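Local coordinates for putative transcriptional regulator protein, LacI family (Rhizobium etli, PDB 3MIZ) that probably acts as a DNA-binding transcriptional repressor of the LacI family, with a periplasmic-binding-protein-like effector domain, at residues R222-D234 against L242-Y254. Residues are numbered along the deposited sequence; the frame is centred on the assembly and turned at random.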
loop_
_atom_site.group_PDB
_atom_site.type_symbol
_atom_site.label_atom_id
_atom_site.label_comp_id
_atom_site.label_asym_id
_atom_site.label_seq_id
_atom_site.Cartn_x
_atom_site.Cartn_y
_atom_site.Cartn_z
ATOM N N ARG A 222 24.701 -5.844 -13.145
ATOM C CA ARG A 222 24.788 -5.267 -11.804
ATOM C C ARG A 222 24.128 -3.903 -11.917
ATOM O O ARG A 222 24.365 -3.172 -12.884
ATOM C CB ARG A 222 26.250 -5.114 -11.383
ATOM C CG ARG A 222 27.045 -6.404 -11.490
ATOM C CD ARG A 222 28.519 -6.203 -11.151
ATOM N NE ARG A 222 29.271 -7.450 -11.291
ATOM C CZ ARG A 222 30.555 -7.595 -10.972
ATOM N NH1 ARG A 222 31.244 -6.568 -10.493
ATOM N NH2 ARG A 222 31.150 -8.771 -11.132
ATOM N N ILE A 223 23.312 -3.542 -10.936
ATOM C CA ILE A 223 22.600 -2.279 -11.036
ATOM C C ILE A 223 23.460 -1.050 -11.333
ATOM O O ILE A 223 23.797 -0.810 -12.492
ATOM C CB ILE A 223 21.695 -2.041 -9.811
ATOM C CG1 ILE A 223 20.784 -3.254 -9.600
ATOM C CG2 ILE A 223 20.850 -0.789 -10.027
ATOM C CD1 ILE A 223 19.875 -3.584 -10.791
ATOM N N PRO A 224 23.867 -0.274 -10.315
ATOM C CA PRO A 224 24.668 0.870 -10.759
ATOM C C PRO A 224 25.774 0.559 -11.782
ATOM O O PRO A 224 25.845 1.201 -12.829
ATOM C CB PRO A 224 25.210 1.440 -9.447
ATOM C CG PRO A 224 25.338 0.227 -8.590
ATOM C CD PRO A 224 24.056 -0.520 -8.875
ATOM N N GLN A 225 26.603 -0.441 -11.495
ATOM C CA GLN A 225 27.722 -0.802 -12.370
ATOM C C GLN A 225 27.398 -1.044 -13.846
ATOM O O GLN A 225 28.043 -0.475 -14.725
ATOM C CB GLN A 225 28.448 -2.036 -11.823
ATOM C CG GLN A 225 29.721 -2.402 -12.590
ATOM C CD GLN A 225 30.320 -3.732 -12.147
ATOM O OE1 GLN A 225 30.560 -3.956 -10.958
ATOM N NE2 GLN A 225 30.564 -4.621 -13.107
ATOM N N ASP A 226 26.415 -1.889 -14.123
ATOM C CA ASP A 226 26.061 -2.204 -15.504
ATOM C C ASP A 226 24.894 -1.395 -16.082
ATOM O O ASP A 226 24.866 -1.104 -17.281
ATOM C CB ASP A 226 25.799 -3.706 -15.611
ATOM C CG ASP A 226 27.053 -4.524 -15.331
ATOM O OD1 ASP A 226 26.936 -5.687 -14.899
ATOM O OD2 ASP A 226 28.163 -3.992 -15.552
ATOM N N VAL A 227 23.932 -1.034 -15.236
ATOM C CA VAL A 227 22.792 -0.241 -15.688
ATOM C C VAL A 227 22.201 0.546 -14.526
ATOM O O VAL A 227 21.966 -0.008 -13.457
ATOM C CB VAL A 227 21.689 -1.131 -16.310
ATOM C CG1 VAL A 227 21.137 -2.100 -15.266
ATOM C CG2 VAL A 227 20.572 -0.253 -16.874
ATOM N N SER A 228 21.978 1.840 -14.729
ATOM C CA SER A 228 21.396 2.679 -13.688
ATOM C C SER A 228 19.877 2.582 -13.789
ATOM O O SER A 228 19.337 2.398 -14.876
ATOM C CB SER A 228 21.817 4.140 -13.871
ATOM O OG SER A 228 23.203 4.324 -13.624
ATOM N N ILE A 229 19.191 2.690 -12.658
ATOM C CA ILE A 229 17.736 2.627 -12.657
ATOM C C ILE A 229 17.194 3.679 -11.702
ATOM O O ILE A 229 17.692 3.815 -10.591
ATOM C CB ILE A 229 17.237 1.234 -12.207
ATOM C CG1 ILE A 229 17.750 0.158 -13.178
ATOM C CG2 ILE A 229 15.707 1.215 -12.162
ATOM C CD1 ILE A 229 17.425 -1.260 -12.761
ATOM N N VAL A 230 16.201 4.446 -12.148
ATOM C CA VAL A 230 15.579 5.452 -11.296
ATOM C C VAL A 230 14.070 5.202 -11.370
ATOM O O VAL A 230 13.581 4.645 -12.350
ATOM C CB VAL A 230 15.915 6.911 -11.749
ATOM C CG1 VAL A 230 17.437 7.144 -11.653
ATOM C CG2 VAL A 230 15.437 7.158 -13.180
ATOM N N GLY A 231 13.344 5.566 -10.319
ATOM C CA GLY A 231 11.905 5.345 -10.329
ATOM C C GLY A 231 11.135 6.641 -10.192
ATOM O O GLY A 231 11.617 7.697 -10.594
ATOM N N PHE A 232 9.924 6.558 -9.641
ATOM C CA PHE A 232 9.102 7.736 -9.426
ATOM C C PHE A 232 8.033 7.436 -8.374
ATOM O O PHE A 232 7.426 6.357 -8.397
ATOM C CB PHE A 232 8.429 8.170 -10.736
ATOM C CG PHE A 232 8.114 9.639 -10.796
ATOM C CD1 PHE A 232 7.205 10.210 -9.904
ATOM C CD2 PHE A 232 8.734 10.458 -11.740
ATOM C CE1 PHE A 232 6.916 11.576 -9.948
ATOM C CE2 PHE A 232 8.453 11.829 -11.796
ATOM C CZ PHE A 232 7.542 12.388 -10.896
ATOM N N ASP A 233 7.839 8.397 -7.468
ATOM C CA ASP A 233 6.848 8.374 -6.378
ATOM C C ASP A 233 7.437 8.379 -4.965
ATOM O O ASP A 233 6.895 9.000 -4.055
ATOM C CB ASP A 233 5.948 7.134 -6.439
ATOM C CG ASP A 233 5.016 7.112 -7.633
ATOM O OD1 ASP A 233 5.008 8.059 -8.447
ATOM O OD2 ASP A 233 4.289 6.105 -7.743
ATOM N N ASP A 234 8.549 7.664 -4.814
ATOM C CA ASP A 234 9.211 7.396 -3.538
ATOM C C ASP A 234 8.220 6.633 -2.673
ATOM O O ASP A 234 7.866 7.049 -1.565
ATOM C CB ASP A 234 9.704 8.635 -2.785
ATOM C CG ASP A 234 10.654 8.253 -1.626
ATOM O OD1 ASP A 234 11.367 7.226 -1.754
ATOM O OD2 ASP A 234 10.701 8.964 -0.598
ATOM N N LEU A 242 14.341 -2.392 -2.342
ATOM C CA LEU A 242 15.283 -2.671 -3.413
ATOM C C LEU A 242 16.690 -2.295 -2.968
ATOM O O LEU A 242 16.891 -1.325 -2.230
ATOM C CB LEU A 242 14.922 -1.877 -4.673
ATOM C CG LEU A 242 13.509 -2.082 -5.232
ATOM C CD1 LEU A 242 13.272 -1.125 -6.392
ATOM C CD2 LEU A 242 13.326 -3.531 -5.668
ATOM N N LYS A 243 17.658 -3.085 -3.410
ATOM C CA LYS A 243 19.059 -2.838 -3.103
ATOM C C LYS A 243 19.763 -2.980 -4.444
ATOM O O LYS A 243 19.625 -4.006 -5.112
ATOM C CB LYS A 243 19.599 -3.889 -2.123
ATOM C CG LYS A 243 18.810 -4.021 -0.825
ATOM C CD LYS A 243 18.914 -2.779 0.045
ATOM C CE LYS A 243 18.127 -2.955 1.339
ATOM N NZ LYS A 243 18.236 -1.777 2.243
ATOM N N PRO A 244 20.519 -1.957 -4.863
ATOM C CA PRO A 244 20.757 -0.689 -4.160
ATOM C C PRO A 244 19.501 0.154 -3.977
ATOM O O PRO A 244 18.523 0.013 -4.727
ATOM C CB PRO A 244 21.775 0.008 -5.053
ATOM C CG PRO A 244 21.351 -0.432 -6.421
ATOM C CD PRO A 244 21.097 -1.916 -6.219
ATOM N N GLU A 245 19.532 1.026 -2.970
ATOM C CA GLU A 245 18.415 1.919 -2.677
ATOM C C GLU A 245 18.081 2.700 -3.949
ATOM O O GLU A 245 18.967 3.257 -4.590
ATOM C CB GLU A 245 18.801 2.887 -1.554
ATOM C CG GLU A 245 18.965 2.236 -0.194
ATOM C CD GLU A 245 17.648 1.748 0.380
ATOM O OE1 GLU A 245 17.019 0.862 -0.237
ATOM O OE2 GLU A 245 17.239 2.254 1.451
ATOM N N LEU A 246 16.797 2.748 -4.287
ATOM C CA LEU A 246 16.319 3.413 -5.504
ATOM C C LEU A 246 16.273 4.941 -5.512
ATOM O O LEU A 246 15.609 5.564 -4.677
ATOM C CB LEU A 246 14.925 2.883 -5.845
ATOM C CG LEU A 246 14.296 3.299 -7.176
ATOM C CD1 LEU A 246 15.092 2.720 -8.340
ATOM C CD2 LEU A 246 12.864 2.793 -7.225
ATOM N N THR A 247 16.974 5.538 -6.470
ATOM C CA THR A 247 16.969 6.988 -6.623
ATOM C C THR A 247 15.643 7.292 -7.322
ATOM O O THR A 247 15.305 6.659 -8.319
ATOM C CB THR A 247 18.165 7.438 -7.457
ATOM O OG1 THR A 247 19.359 7.263 -6.672
ATOM C CG2 THR A 247 18.028 8.902 -7.863
ATOM N N THR A 248 14.895 8.261 -6.806
ATOM C CA THR A 248 13.574 8.532 -7.370
ATOM C C THR A 248 13.143 9.986 -7.195
ATOM O O THR A 248 13.919 10.831 -6.749
ATOM C CB THR A 248 12.542 7.582 -6.677
ATOM O OG1 THR A 248 11.271 7.640 -7.334
ATOM C CG2 THR A 248 12.363 7.979 -5.216
ATOM N N ALA A 249 11.897 10.264 -7.576
ATOM C CA ALA A 249 11.308 11.591 -7.436
ATOM C C ALA A 249 10.146 11.364 -6.477
ATOM O O ALA A 249 9.251 10.561 -6.754
ATOM C CB ALA A 249 10.805 12.095 -8.785
ATOM N N ALA A 250 10.162 12.054 -5.346
ATOM C CA ALA A 250 9.121 11.861 -4.355
ATOM C C ALA A 250 7.875 12.685 -4.606
ATOM O O ALA A 250 7.940 13.907 -4.728
ATOM C CB ALA A 250 9.658 12.176 -2.972
ATOM N N LEU A 251 6.734 12.013 -4.690
ATOM C CA LEU A 251 5.485 12.739 -4.859
ATOM C C LEU A 251 5.289 13.300 -3.455
ATOM O O LEU A 251 5.378 12.558 -2.473
ATOM C CB LEU A 251 4.349 11.783 -5.223
ATOM C CG LEU A 251 4.257 11.297 -6.673
ATOM C CD1 LEU A 251 3.192 10.203 -6.765
ATOM C CD2 LEU A 251 3.912 12.461 -7.594
ATOM N N PRO A 252 5.051 14.619 -3.337
ATOM C CA PRO A 252 4.852 15.287 -2.047
ATOM C C PRO A 252 3.469 15.050 -1.428
ATOM O O PRO A 252 2.792 15.990 -1.011
ATOM C CB PRO A 252 5.091 16.755 -2.397
ATOM C CG PRO A 252 4.478 16.849 -3.758
ATOM C CD PRO A 252 4.991 15.593 -4.445
ATOM N N TYR A 253 3.070 13.786 -1.350
ATOM C CA TYR A 253 1.771 13.429 -0.800
ATOM C C TYR A 253 1.512 13.942 0.605
ATOM O O TYR A 253 0.485 14.567 0.857
ATOM C CB TYR A 253 1.572 11.911 -0.836
ATOM C CG TYR A 253 1.180 11.400 -2.202
ATOM C CD1 TYR A 253 0.477 12.216 -3.089
ATOM C CD2 TYR A 253 1.472 10.098 -2.600
ATOM C CE1 TYR A 253 0.073 11.753 -4.334
ATOM C CE2 TYR A 253 1.064 9.620 -3.855
ATOM C CZ TYR A 253 0.366 10.459 -4.708
ATOM O OH TYR A 253 -0.072 10.007 -5.934
ATOM N N TYR A 254 2.436 13.669 1.519
ATOM C CA TYR A 254 2.281 14.114 2.894
ATOM C C TYR A 254 2.062 15.629 2.945
ATOM O O TYR A 254 1.141 16.110 3.612
ATOM C CB TYR A 254 3.519 13.725 3.713
ATOM C CG TYR A 254 3.422 14.106 5.172
ATOM C CD1 TYR A 254 2.568 13.422 6.038
ATOM C CD2 TYR A 254 4.153 15.177 5.676
ATOM C CE1 TYR A 254 2.441 13.804 7.373
ATOM C CE2 TYR A 254 4.038 15.565 7.007
ATOM C CZ TYR A 254 3.179 14.878 7.850
ATOM O OH TYR A 254 3.047 15.281 9.163
HETATM O O HOH W 1 6.350 10.245 -1.717
#
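Gly231, Phe232 and Asp233 meet Thr247 to Leu251 where strand 228-230, the edge of the five-stranded sheet of one periplasmic-binding-protein-like subdomain, runs out beside strand 248-250. The latter belongs with strands 110-113 and 277-285 to the three connections between the two subdomains, as in the LacI family, and leads on toward helix 253-268. The backbones run in the same direction, and three hydrogen bonds join them. Gly231 N donates a hydrogen bond to Thr247 O (3.0 Å, 158° at the hydrogen), in the plane of that carbonyl. Asp233 N donates to Ala249 O at 2.7 Å, close to the line of the C=O bond, and Asp233 O in turn accepts from Leu251 N at 3.1 Å. This last donor stands above the carbonyl plane and not on a lone pair. A water also donates to Asp233 O and to Leu251 O, so Asp233 O accepts two hydrogen bonds.

Thr248 OG1 lies only 2.9 Å from Phe232 N, but the angle is too poor for a bond; its hydrogen-bond partner is Asp206 OD1 of helix 206-217. Asp234 turns its CB against Ala250 CB, while its OD1 is held by a salt bridge to Arg287 and a hydrogen bond from Thr239.

Phe232 has its ring swung anti to the backbone N (chi1 -153°), which brings it back over the neighbouring segment although its CB starts away from it. Ala249 CB sits over one face in a CH-pi contact, 3.8 Å from the centroid and 9° off the normal, Leu251 CD2 lies at the edge in the ring plane, and Arg149 makes a cation-pi contact. An alanine here is likely to leave the Ala249 methyl without its aromatic cover and Arg149 without its pi partner.

At the far end the Pro244 ring, entered through a cis peptide, packs on Ile223, with CD 3.6 Å from Ile223 CB.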